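Local coordinates for MdcA (Pseudomonas aeruginosa, PDB 5VIT), which is the alpha subunit of malonate decarboxylase and has transferase activity, probably transferring the acyl-carrier protein from its acetyl thioester to malonate, which makes malonyl-carrier protein and releases acetate, at residues A[37-42]-A[67-72]; A[52-57]-A[139-144]; A[155-160]-A[211-216]; A[161-166]-A[188-193]. All coordinates share one frame; numbering follows the deposited sequence.

In the fold
From the N terminus, the chain runs through helix 39-46, strand 52-55 and helix 64-70, and contact 1 closes this first short loop by setting the second helix against the first. Contact 2 starts on the strand between those helices and closes a longer loop at the end of helix 134-140, so contacts 1 and 2 cross along the chain; Ser67 packs on Leu55. Contacts 3 and 4 come later, with contact 4 nested inside the loop that contact 3 closes. Both join the small three-stranded sheet to neighbouring strands 185-190 and 212-215 of the large parallel sheet, the sheet that contact 2 also reaches. Leu39 packs on Val214, tying contact 1 to contact 3.

Contact 1. Residues A[37-42]-A[67-72]; sequences EGLVAA and SRSLAR
Leu39 and Val40, in the first turn of helix 39-46, lie against Ser69 of helix 64-70 and Arg72 just beyond it. The two helices flank strand 52-55 in the chain, a helix-strand-helix unit of the parallel alpha/beta fold, and meet here without a hydrogen bond. Leu39 extends CG anti to its own N (chi1 -178°), which carries CD2 across to the serine: CD2 lies 3.3 Å from Ser69 OG and 3.7 Å from Ser69 CB. The hydroxyl is already engaged, bonding to Phe65 O one turn earlier in its own helix, so the leucine methyl packs against a serine whose polar end is tied back to the backbone. Both Val40 methyls rest on backbone carbonyls, CG1 at 3.6 Å from Arg72 O and CG2 at 3.7 Å from Ser69 O, and CG2 also meets the arginine side chain. Arg72 leaves the backbone with CG beside its own N and then bends at chi3 (84°), folding back so that its side chain crosses that of Val40 at about a right angle. The valine does not lie under the guanidinium: CG2 meets the group at its edge, in plane, 3.7 Å from NH1.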
loop_
_atom_site.group_PDB
_atom_site.type_symbol
_atom_site.label_atom_id
_atom_site.label_comp_id
_atom_site.label_asym_id
_atom_site.label_seq_id
_atom_site.Cartn_x
_atom_site.Cartn_y
_atom_site.Cartn_z
ATOM N N GLU A 37 -45.201 -33.984 26.990
ATOM C CA GLU A 37 -46.400 -34.313 26.222
ATOM C C GLU A 37 -47.380 -33.138 26.114
ATOM O O GLU A 37 -48.035 -32.963 25.089
ATOM C CB GLU A 37 -47.099 -35.536 26.837
ATOM C CG GLU A 37 -48.606 -35.649 26.565
ATOM C CD GLU A 37 -49.466 -34.950 27.624
ATOM O OE1 GLU A 37 -48.931 -34.627 28.710
ATOM O OE2 GLU A 37 -50.672 -34.718 27.368
ATOM N N GLY A 38 -47.482 -32.332 27.163
ATOM C CA GLY A 38 -48.423 -31.226 27.146
ATOM C C GLY A 38 -47.780 -29.860 26.967
ATOM O O GLY A 38 -48.379 -28.849 27.347
ATOM N N LEU A 39 -46.576 -29.817 26.392
ATOM C CA LEU A 39 -45.857 -28.549 26.246
ATOM C C LEU A 39 -46.634 -27.592 25.350
ATOM O O LEU A 39 -46.742 -26.407 25.655
ATOM C CB LEU A 39 -44.448 -28.768 25.684
ATOM C CG LEU A 39 -43.585 -27.500 25.536
ATOM C CD1 LEU A 39 -43.292 -26.869 26.890
ATOM C CD2 LEU A 39 -42.285 -27.783 24.801
ATOM N N VAL A 40 -47.189 -28.112 24.260
ATOM C CA VAL A 40 -47.964 -27.289 23.337
ATOM C C VAL A 40 -49.182 -26.682 24.035
ATOM O O VAL A 40 -49.532 -25.520 23.806
ATOM C CB VAL A 40 -48.413 -28.098 22.103
ATOM C CG1 VAL A 40 -49.316 -27.270 21.213
ATOM C CG2 VAL A 40 -47.195 -28.574 21.323
ATOM N N ALA A 41 -49.811 -27.467 24.901
ATOM C CA ALA A 41 -50.926 -26.977 25.698
ATOM C C ALA A 41 -50.433 -25.928 26.686
ATOM O O ALA A 41 -51.085 -24.911 26.897
ATOM C CB ALA A 41 -51.603 -28.126 26.431
ATOM N N ALA A 42 -49.277 -26.191 27.288
ATOM C CA ALA A 42 -48.678 -25.258 28.230
ATOM C C ALA A 42 -48.375 -23.924 27.544
ATOM O O ALA A 42 -48.627 -22.871 28.106
ATOM C CB ALA A 42 -47.414 -25.850 28.833
ATOM N N SER A 67 -38.995 -24.172 20.097
ATOM C CA SER A 67 -39.240 -23.567 18.802
ATOM C C SER A 67 -40.204 -24.406 17.938
ATOM O O SER A 67 -41.136 -23.871 17.329
ATOM C CB SER A 67 -37.908 -23.368 18.076
ATOM O OG SER A 67 -38.126 -22.803 16.809
ATOM N N ARG A 68 -39.975 -25.715 17.871
ATOM C CA ARG A 68 -40.869 -26.584 17.102
ATOM C C ARG A 68 -42.230 -26.714 17.782
ATOM O O ARG A 68 -43.261 -26.813 17.115
ATOM C CB ARG A 68 -40.248 -27.968 16.908
ATOM C CG ARG A 68 -38.980 -27.958 16.082
ATOM C CD ARG A 68 -38.434 -29.351 15.942
ATOM N NE ARG A 68 -38.345 -30.037 17.229
ATOM C CZ ARG A 68 -37.206 -30.199 17.882
ATOM N NH1 ARG A 68 -36.093 -29.729 17.345
ATOM N NH2 ARG A 68 -37.170 -30.834 19.043
ATOM N N SER A 69 -42.234 -26.715 19.111
ATOM C CA SER A 69 -43.487 -26.832 19.854
ATOM C C SER A 69 -44.353 -25.582 19.709
ATOM O O SER A 69 -45.574 -25.682 19.670
ATOM C CB SER A 69 -43.213 -27.100 21.325
ATOM O OG SER A 69 -42.326 -28.186 21.490
ATOM N N LEU A 70 -43.724 -24.409 19.636
ATOM C CA LEU A 70 -44.456 -23.158 19.429
ATOM C C LEU A 70 -45.122 -23.157 18.050
ATOM O O LEU A 70 -46.227 -22.639 17.883
ATOM C CB LEU A 70 -43.524 -21.941 19.575
ATOM C CG LEU A 70 -44.106 -20.519 19.500
ATOM C CD1 LEU A 70 -45.166 -20.328 20.562
ATOM C CD2 LEU A 70 -43.008 -19.453 19.676
ATOM N N ALA A 71 -44.448 -23.743 17.066
ATOM C CA ALA A 71 -44.965 -23.750 15.701
ATOM C C ALA A 71 -46.168 -24.695 15.536
ATOM O O ALA A 71 -46.851 -24.658 14.516
ATOM C CB ALA A 71 -43.860 -24.124 14.724
ATOM N N ARG A 72 -46.418 -25.531 16.541
ATOM C CA ARG A 72 -47.530 -26.483 16.514
ATOM C C ARG A 72 -48.714 -25.951 17.306
ATOM O O ARG A 72 -49.602 -26.702 17.707
ATOM C CB ARG A 72 -47.099 -27.835 17.088
ATOM C CG ARG A 72 -45.935 -28.486 16.372
ATOM C CD ARG A 72 -45.526 -29.795 17.047
ATOM N NE ARG A 72 -46.346 -30.926 16.609
ATOM C CZ ARG A 72 -47.369 -31.433 17.295
ATOM N NH1 ARG A 72 -47.702 -30.925 18.473
ATOM N NH2 ARG A 72 -48.053 -32.459 16.805
#

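Contact 2. Residues A[52-57]-A[139-144]; sequences RVVLEG and ARLVVD
Arg52 lays one face of its guanidinium over the carbonyl oxygen of Asp144. That oxygen is about equally far from the two terminal nitrogens, 3.6 Å from Arg52 NH2, and 3.7 Å from Arg52 CZ, so it sits above the plane at the NH1/NH2 end of the group, away from NE, and takes no hydrogen bond from it. The side chain gets there by running straight, extended from CG to NE with chi3 at 180°. NH1 donates to Ile146 O and to a water, 3.0 Å from NH1, which in turn donates to Val143 O at 3.0 Å. The arginine thus reaches the 139-144 segment through a water bridge as well as by its face. The carboxylate of Asp144 is turned elsewhere, Arg52 NH2 and Asp144 OD1 being 6.0 Å apart; its OD2 forms a salt bridge with Arg140 NH2 (3.2 Å), a bond of weak geometry within the same segment. In the parallel sheet, strand 52-55 lies between strands 149-154 and 81-85, and the chain leaving helix 134-140 makes a type I turn from Arg140 to Val143 before heading for strand 149-154. Farther along strand 52-55, Val54 supplies the apolar half of the contact. Its CG2, anti to the carbonyl carbon, meets Leu141 CD2 at 4.2 Å, the two side chains lying at a slant to one another. Helix 172-180 packs on both of these residues, Leu175 touching Val54 and Pro178 touching Leu141.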
loop_
_atom_site.group_PDB
_atom_site.type_symbol
_atom_site.label_atom_id
_atom_site.label_comp_id
_atom_site.label_asym_id
_atom_site.label_seq_id
_atom_site.Cartn_x
_atom_site.Cartn_y
_atom_site.Cartn_z
ATOM N N ARG A 52 -44.731 -10.251 23.706
ATOM C CA ARG A 52 -43.341 -10.147 23.298
ATOM C C ARG A 52 -42.635 -11.410 23.755
ATOM O O ARG A 52 -42.521 -11.678 24.954
ATOM C CB ARG A 52 -42.676 -8.905 23.894
ATOM C CG ARG A 52 -43.165 -7.600 23.308
ATOM C CD ARG A 52 -42.646 -6.428 24.125
ATOM N NE ARG A 52 -43.096 -5.146 23.584
ATOM C CZ ARG A 52 -43.067 -4.004 24.263
ATOM N NH1 ARG A 52 -42.624 -3.988 25.517
ATOM N NH2 ARG A 52 -43.495 -2.879 23.694
ATOM N N VAL A 53 -42.178 -12.208 22.800
ATOM C CA VAL A 53 -41.603 -13.503 23.159
ATOM C C VAL A 53 -40.158 -13.609 22.716
ATOM O O VAL A 53 -39.852 -13.563 21.530
ATOM C CB VAL A 53 -42.395 -14.678 22.544
ATOM C CG1 VAL A 53 -41.755 -15.993 22.914
ATOM C CG2 VAL A 53 -43.865 -14.630 22.969
ATOM N N VAL A 54 -39.275 -13.738 23.694
ATOM C CA VAL A 54 -37.878 -13.985 23.427
ATOM C C VAL A 54 -37.714 -15.482 23.181
ATOM O O VAL A 54 -38.178 -16.293 23.972
ATOM C CB VAL A 54 -37.008 -13.508 24.591
ATOM C CG1 VAL A 54 -35.619 -14.074 24.477
ATOM C CG2 VAL A 54 -36.963 -11.989 24.613
ATOM N N LEU A 55 -37.077 -15.838 22.066
ATOM C CA LEU A 55 -36.947 -17.237 21.635
ATOM C C LEU A 55 -35.527 -17.515 21.170
ATOM O O LEU A 55 -35.042 -16.892 20.219
ATOM C CB LEU A 55 -37.929 -17.558 20.500
ATOM C CG LEU A 55 -37.724 -18.907 19.794
ATOM C CD1 LEU A 55 -37.678 -20.088 20.813
ATOM C CD2 LEU A 55 -38.792 -19.126 18.719
ATOM N N GLU A 56 -34.870 -18.462 21.822
ATOM C CA GLU A 56 -33.458 -18.642 21.568
ATOM C C GLU A 56 -33.234 -19.284 20.232
ATOM O O GLU A 56 -33.389 -20.503 20.022
ATOM C CB GLU A 56 -32.777 -19.423 22.677
ATOM C CG GLU A 56 -32.305 -18.467 23.751
ATOM C CD GLU A 56 -31.486 -19.124 24.825
ATOM O OE1 GLU A 56 -31.434 -20.373 24.873
ATOM O OE2 GLU A 56 -30.909 -18.378 25.631
ATOM N N GLY A 57 -33.032 -18.355 19.310
ATOM C CA GLY A 57 -32.098 -18.460 18.237
ATOM C C GLY A 57 -30.991 -17.564 18.769
ATOM O O GLY A 57 -31.020 -16.324 18.642
ATOM N N ALA A 139 -30.144 -4.658 25.375
ATOM C CA ALA A 139 -30.405 -3.369 26.004
ATOM C C ALA A 139 -31.901 -2.980 26.004
ATOM O O ALA A 139 -32.415 -2.568 27.049
ATOM C CB ALA A 139 -29.572 -2.277 25.328
ATOM N N ARG A 140 -32.593 -3.134 24.864
ATOM C CA ARG A 140 -34.012 -2.742 24.762
ATOM C C ARG A 140 -34.894 -3.523 25.743
ATOM O O ARG A 140 -35.977 -3.061 26.139
ATOM C CB ARG A 140 -34.601 -2.971 23.363
ATOM C CG ARG A 140 -33.775 -2.652 22.126
ATOM C CD ARG A 140 -34.124 -1.357 21.421
ATOM N NE ARG A 140 -35.540 -1.018 21.225
ATOM C CZ ARG A 140 -36.198 -1.018 20.062
ATOM N NH1 ARG A 140 -35.628 -1.425 18.937
ATOM N NH2 ARG A 140 -37.455 -0.604 20.024
ATOM N N LEU A 141 -34.443 -4.716 26.115
ATOM C CA LEU A 141 -35.260 -5.604 26.932
ATOM C C LEU A 141 -35.568 -5.060 28.331
ATOM O O LEU A 141 -36.429 -5.621 29.013
ATOM C CB LEU A 141 -34.595 -6.968 27.068
ATOM C CG LEU A 141 -34.352 -7.758 25.793
ATOM C CD1 LEU A 141 -33.608 -9.052 26.109
ATOM C CD2 LEU A 141 -35.665 -8.048 25.086
ATOM N N VAL A 142 -34.885 -3.995 28.768
ATOM C CA VAL A 142 -35.213 -3.406 30.069
ATOM C C VAL A 142 -35.683 -1.964 29.913
ATOM O O VAL A 142 -35.841 -1.233 30.893
ATOM C CB VAL A 142 -34.034 -3.450 31.049
ATOM C CG1 VAL A 142 -33.580 -4.874 31.238
ATOM C CG2 VAL A 142 -32.874 -2.560 30.553
ATOM N N VAL A 143 -35.921 -1.567 28.668
ATOM C CA VAL A 143 -36.418 -0.239 28.373
ATOM C C VAL A 143 -37.679 -0.365 27.545
ATOM O O VAL A 143 -38.805 -0.272 28.043
ATOM C CB VAL A 143 -35.376 0.609 27.582
ATOM C CG1 VAL A 143 -35.940 1.983 27.250
ATOM C CG2 VAL A 143 -34.068 0.726 28.358
ATOM N N ASP A 144 -37.411 -0.709 26.291
ATOM C CA ASP A 144 -38.249 -0.572 25.120
ATOM C C ASP A 144 -39.022 -1.832 24.743
ATOM O O ASP A 144 -40.104 -1.786 24.170
ATOM C CB ASP A 144 -37.331 -0.185 23.933
ATOM C CG ASP A 144 -37.894 0.897 23.178
ATOM O OD1 ASP A 144 -39.089 1.135 23.450
ATOM O OD2 ASP A 144 -37.203 1.525 22.360
HETATM O O HOH W 1 -41.153 -1.882 27.072
#

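Contact 3. Residues A[155-160]-A[211-216]; sequences FVADRE and DFVVEA
Ala157 CB and Val213 CG1 meet at 3.8 Å, methyl against methyl, in a wholly buried contact. Both residues point their CB toward the opposite segment, and their CA atoms are 7.2 Å apart, too far for the backbones to pair. A looser touch follows one residue on, where Val213 CG2 approaches Asp158 O at 4.4 Å. The valine rotamer accounts for both: with chi1 at -67°, CG1 stands beside the backbone N and faces the alanine, while CG2 takes the position between N and carbonyl carbon. The pair joins two different sheets. Ala157 belongs to the small mixed sheet, where strand 156-158 is flanked by strands 163-164 and 192-194; Val213 belongs to strand 212-215 of the large parallel sheet, between strands 33-34 and 185-190. A classic beta bulge, with Phe155 and Val156 both opposite Tyr164, begins the small strand just where the chain turns its corner. Around the pair, Val190 packs on Ala157 and Val33 packs on Val213. Beyond Ala157, Asp158 fixes the turn that leaves the strand. Its CB points away from Val213, and chi1 of 63° brings the carboxylate over the following residues: OD2 bonds to Asn162 ND2, and OD1 receives a weak bond from Glu160 N at 3.1 Å.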
loop_
_atom_site.group_PDB
_atom_site.type_symbol
_atom_site.label_atom_id
_atom_site.label_comp_id
_atom_site.label_asym_id
_atom_site.label_seq_id
_atom_site.Cartn_x
_atom_site.Cartn_y
_atom_site.Cartn_z
ATOM N N PHE A 155 -28.407 -27.290 29.238
ATOM C CA PHE A 155 -28.044 -28.706 29.259
ATOM C C PHE A 155 -28.772 -29.476 30.377
ATOM O O PHE A 155 -29.395 -30.504 30.129
ATOM C CB PHE A 155 -26.538 -28.877 29.421
ATOM C CG PHE A 155 -25.766 -28.717 28.144
ATOM C CD1 PHE A 155 -24.985 -27.583 27.923
ATOM C CD2 PHE A 155 -25.803 -29.708 27.164
ATOM C CE1 PHE A 155 -24.254 -27.425 26.746
ATOM C CE2 PHE A 155 -25.077 -29.559 25.978
ATOM C CZ PHE A 155 -24.301 -28.410 25.777
ATOM N N VAL A 156 -28.694 -28.972 31.608
ATOM C CA VAL A 156 -29.208 -29.696 32.762
ATOM C C VAL A 156 -29.998 -28.787 33.696
ATOM O O VAL A 156 -29.582 -27.660 33.957
ATOM C CB VAL A 156 -28.059 -30.349 33.579
ATOM C CG1 VAL A 156 -28.616 -31.243 34.680
ATOM C CG2 VAL A 156 -27.122 -31.151 32.673
ATOM N N ALA A 157 -31.125 -29.283 34.206
ATOM C CA ALA A 157 -31.846 -28.626 35.301
ATOM C C ALA A 157 -32.077 -29.577 36.476
ATOM O O ALA A 157 -32.137 -30.794 36.297
ATOM C CB ALA A 157 -33.166 -28.076 34.814
ATOM N N ASP A 158 -32.188 -29.035 37.684
ATOM C CA ASP A 158 -32.723 -29.826 38.789
ATOM C C ASP A 158 -34.239 -29.565 38.893
ATOM O O ASP A 158 -34.787 -28.722 38.163
ATOM C CB ASP A 158 -31.992 -29.527 40.111
ATOM C CG ASP A 158 -32.163 -28.084 40.582
ATOM O OD1 ASP A 158 -33.103 -27.396 40.119
ATOM O OD2 ASP A 158 -31.350 -27.645 41.432
ATOM N N ARG A 159 -34.910 -30.273 39.795
ATOM C CA ARG A 159 -36.371 -30.219 39.874
ATOM C C ARG A 159 -36.872 -28.828 40.276
ATOM O O ARG A 159 -38.020 -28.489 40.001
ATOM C CB ARG A 159 -36.905 -31.272 40.863
ATOM C CG ARG A 159 -36.328 -32.677 40.711
ATOM C CD ARG A 159 -36.886 -33.397 39.492
ATOM N NE ARG A 159 -38.343 -33.509 39.519
ATOM C CZ ARG A 159 -39.076 -34.006 38.520
ATOM N NH1 ARG A 159 -38.487 -34.441 37.408
ATOM N NH2 ARG A 159 -40.399 -34.062 38.629
ATOM N N GLU A 160 -36.004 -28.038 40.917
ATOM C CA GLU A 160 -36.360 -26.712 41.436
ATOM C C GLU A 160 -36.143 -25.558 40.452
ATOM O O GLU A 160 -36.596 -24.438 40.689
ATOM C CB GLU A 160 -35.582 -26.413 42.717
ATOM C CG GLU A 160 -36.321 -26.794 43.997
ATOM C CD GLU A 160 -37.591 -25.962 44.253
ATOM O OE1 GLU A 160 -37.941 -25.077 43.432
ATOM O OE2 GLU A 160 -38.259 -26.215 45.283
ATOM N N ASP A 211 -39.289 -20.204 35.663
ATOM C CA ASP A 211 -40.641 -20.583 36.039
ATOM C C ASP A 211 -40.930 -22.052 35.714
ATOM O O ASP A 211 -41.525 -22.773 36.523
ATOM C CB ASP A 211 -41.653 -19.671 35.351
ATOM C CG ASP A 211 -41.502 -18.209 35.774
ATOM O OD1 ASP A 211 -41.631 -17.920 36.993
ATOM O OD2 ASP A 211 -41.235 -17.357 34.885
ATOM N N PHE A 212 -40.506 -22.504 34.541
ATOM C CA PHE A 212 -40.705 -23.904 34.184
ATOM C C PHE A 212 -39.493 -24.494 33.484
ATOM O O PHE A 212 -38.788 -23.791 32.758
ATOM C CB PHE A 212 -41.939 -24.061 33.297
ATOM C CG PHE A 212 -43.219 -23.712 33.982
ATOM C CD1 PHE A 212 -43.970 -22.616 33.566
ATOM C CD2 PHE A 212 -43.670 -24.466 35.060
ATOM C CE1 PHE A 212 -45.163 -22.285 34.204
ATOM C CE2 PHE A 212 -44.855 -24.143 35.699
ATOM C CZ PHE A 212 -45.601 -23.048 35.272
ATOM N N VAL A 213 -39.251 -25.780 33.725
ATOM C CA VAL A 213 -38.295 -26.554 32.937
ATOM C C VAL A 213 -39.007 -27.711 32.226
ATOM O O VAL A 213 -40.038 -28.211 32.699
ATOM C CB VAL A 213 -37.149 -27.117 33.794
ATOM C CG1 VAL A 213 -36.292 -25.997 34.320
ATOM C CG2 VAL A 213 -37.701 -27.945 34.936
ATOM N N VAL A 214 -38.467 -28.107 31.073
ATOM C CA VAL A 214 -38.990 -29.219 30.288
ATOM C C VAL A 214 -37.828 -30.057 29.792
ATOM O O VAL A 214 -36.877 -29.520 29.216
ATOM C CB VAL A 214 -39.797 -28.750 29.059
ATOM C CG1 VAL A 214 -40.557 -29.916 28.450
ATOM C CG2 VAL A 214 -40.750 -27.641 29.436
ATOM N N GLU A 215 -37.891 -31.364 30.001
ATOM C CA GLU A 215 -36.930 -32.246 29.354
ATOM C C GLU A 215 -37.236 -32.258 27.855
ATOM O O GLU A 215 -38.357 -32.550 27.434
ATOM C CB GLU A 215 -36.976 -33.657 29.946
ATOM C CG GLU A 215 -35.736 -34.494 29.609
ATOM C CD GLU A 215 -35.692 -35.836 30.337
ATOM O OE1 GLU A 215 -35.116 -35.900 31.455
ATOM O OE2 GLU A 215 -36.234 -36.821 29.787
ATOM N N ALA A 216 -36.247 -31.906 27.045
ATOM C CA ALA A 216 -36.480 -31.802 25.612
ATOM C C ALA A 216 -36.589 -33.189 24.977
ATOM O O ALA A 216 -36.057 -34.169 25.506
ATOM C CB ALA A 216 -35.376 -31.002 24.959
#

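Contact 4. Residues A[161-166]-A[188-193]; sequences GNVYTG and VQVNRI
Apolar contacts carry the whole of this interface, and a single residue, Val163, makes one side of it. It reaches Val188 tip to tip. Val163 CG2 lies 3.8 Å from Val188 CG1, and Val163 CG1 is 4.0 Å from that same methyl, so CG1 of Val188 meets both branches of the opposing valine. Each of the two residues holds its CG1 anti to the backbone N, chi1 being 174° in Val163 and 177° in Val188. The second partner is Val190, two residues along the same strand and on the same face, whose CG1 comes to 4.4 Å from Val163 CG1. It has a different rotamer, with CG1 beside the backbone N (chi1 -61°), and the touch is looser. Val163 sits on strand 163-164, an edge of the small mixed sheet, and Val188 and Val190 on strand 185-190 of the parallel sheet; the valines therefore pack one sheet on the other. At Asn191 the chain turns a corner, leaving the parallel sheet and entering strand 192-194 of the small one. Polar bonds run to neighbours on both sides of the valine cluster. The backbone of Val163 is bonded to Asp204 and Ile205, and that of Val188 to Phe212 in the adjacent strand. Next to Val163, Tyr164 bonds through its backbone to Phe155 and Val156 and through its hydroxyl to Ser336. The Tyr164 ring is also covered on one face: Gly166 N stands 3.5 Å above its plane, offset toward the rim.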
loop_
_atom_site.group_PDB
_atom_site.type_symbol
_atom_site.label_atom_id
_atom_site.label_comp_id
_atom_site.label_asym_id
_atom_site.label_seq_id
_atom_site.Cartn_x
_atom_site.Cartn_y
_atom_site.Cartn_z
ATOM N N GLY A 161 -35.458 -25.827 39.346
ATOM C CA GLY A 161 -35.315 -24.820 38.312
ATOM C C GLY A 161 -33.920 -24.260 38.071
ATOM O O GLY A 161 -33.743 -23.454 37.156
ATOM N N ASN A 162 -32.933 -24.659 38.872
ATOM C CA ASN A 162 -31.563 -24.249 38.590
ATOM C C ASN A 162 -31.155 -24.896 37.288
ATOM O O ASN A 162 -31.476 -26.067 37.050
ATOM C CB ASN A 162 -30.591 -24.639 39.700
ATOM C CG ASN A 162 -30.952 -24.029 41.028
ATOM O OD1 ASN A 162 -30.783 -22.830 41.237
ATOM N ND2 ASN A 162 -31.449 -24.858 41.949
ATOM N N VAL A 163 -30.479 -24.120 36.442
ATOM C CA VAL A 163 -30.127 -24.558 35.099
ATOM C C VAL A 163 -28.636 -24.413 34.864
ATOM O O VAL A 163 -28.039 -23.374 35.189
ATOM C CB VAL A 163 -30.886 -23.760 34.008
ATOM C CG1 VAL A 163 -30.382 -24.138 32.609
ATOM C CG2 VAL A 163 -32.377 -23.987 34.120
ATOM N N TYR A 164 -28.044 -25.471 34.314
ATOM C CA TYR A 164 -26.675 -25.436 33.830
ATOM C C TYR A 164 -26.679 -25.240 32.312
ATOM O O TYR A 164 -27.321 -25.996 31.581
ATOM C CB TYR A 164 -25.937 -26.717 34.219
ATOM C CG TYR A 164 -24.622 -26.931 33.500
ATOM C CD1 TYR A 164 -23.492 -26.187 33.827
ATOM C CD2 TYR A 164 -24.508 -27.890 32.500
ATOM C CE1 TYR A 164 -22.279 -26.396 33.175
ATOM C CE2 TYR A 164 -23.304 -28.103 31.845
ATOM C CZ TYR A 164 -22.196 -27.357 32.181
ATOM O OH TYR A 164 -21.011 -27.574 31.516
ATOM N N THR A 165 -25.976 -24.213 31.846
ATOM C CA THR A 165 -25.900 -23.936 30.421
ATOM C C THR A 165 -24.503 -24.131 29.871
ATOM O O THR A 165 -24.334 -24.203 28.660
ATOM C CB THR A 165 -26.339 -22.499 30.078
ATOM O OG1 THR A 165 -25.650 -21.570 30.925
ATOM C CG2 THR A 165 -27.840 -22.331 30.224
ATOM N N GLY A 166 -23.505 -24.177 30.751
ATOM C CA GLY A 166 -22.135 -24.483 30.361
ATOM C C GLY A 166 -21.532 -23.661 29.227
ATOM O O GLY A 166 -21.669 -22.431 29.207
ATOM N N VAL A 188 -37.536 -22.977 30.219
ATOM C CA VAL A 188 -36.244 -23.513 29.823
ATOM C C VAL A 188 -36.370 -24.980 29.386
ATOM O O VAL A 188 -36.866 -25.817 30.139
ATOM C CB VAL A 188 -35.233 -23.381 30.992
ATOM C CG1 VAL A 188 -33.885 -23.987 30.647
ATOM C CG2 VAL A 188 -35.079 -21.913 31.387
ATOM N N GLN A 189 -35.957 -25.299 28.162
ATOM C CA GLN A 189 -35.835 -26.707 27.803
ATOM C C GLN A 189 -34.433 -27.169 28.182
ATOM O O GLN A 189 -33.443 -26.477 27.918
ATOM C CB GLN A 189 -36.101 -26.944 26.321
ATOM C CG GLN A 189 -35.131 -26.209 25.384
ATOM C CD GLN A 189 -35.082 -26.821 23.995
ATOM O OE1 GLN A 189 -35.823 -26.416 23.097
ATOM N NE2 GLN A 189 -34.197 -27.804 23.812
ATOM N N VAL A 190 -34.351 -28.323 28.835
ATOM C CA VAL A 190 -33.060 -28.892 29.179
ATOM C C VAL A 190 -32.926 -30.302 28.596
ATOM O O VAL A 190 -33.922 -30.973 28.282
ATOM C CB VAL A 190 -32.831 -28.933 30.703
ATOM C CG1 VAL A 190 -32.862 -27.530 31.269
ATOM C CG2 VAL A 190 -33.881 -29.801 31.381
ATOM N N ASN A 191 -31.685 -30.741 28.437
ATOM C CA ASN A 191 -31.437 -32.033 27.849
ATOM C C ASN A 191 -31.799 -33.153 28.830
ATOM O O ASN A 191 -32.228 -34.233 28.420
ATOM C CB ASN A 191 -29.979 -32.118 27.396
ATOM C CG ASN A 191 -29.707 -31.257 26.177
ATOM O OD1 ASN A 191 -30.630 -30.682 25.594
ATOM N ND2 ASN A 191 -28.444 -31.180 25.770
ATOM N N ARG A 192 -31.631 -32.880 30.120
ATOM C CA ARG A 192 -32.022 -33.814 31.171
ATOM C C ARG A 192 -32.212 -33.117 32.518
ATOM O O ARG A 192 -31.506 -32.156 32.862
ATOM C CB ARG A 192 -30.995 -34.947 31.320
ATOM C CG ARG A 192 -29.655 -34.489 31.814
ATOM C CD ARG A 192 -28.576 -35.552 31.669
ATOM N NE ARG A 192 -27.250 -34.959 31.864
ATOM C CZ ARG A 192 -26.606 -34.928 33.027
ATOM N NH1 ARG A 192 -27.157 -35.480 34.108
ATOM N NH2 ARG A 192 -25.404 -34.355 33.108
ATOM N N ILE A 193 -33.181 -33.626 33.271
ATOM C CA ILE A 193 -33.490 -33.129 34.596
ATOM C C ILE A 193 -32.939 -34.126 35.605
ATOM O O ILE A 193 -33.252 -35.315 35.534
ATOM C CB ILE A 193 -35.016 -32.926 34.774
ATOM C CG1 ILE A 193 -35.556 -32.016 33.666
ATOM C CG2 ILE A 193 -35.327 -32.351 36.145
ATOM C CD1 ILE A 193 -37.070 -31.989 33.530
#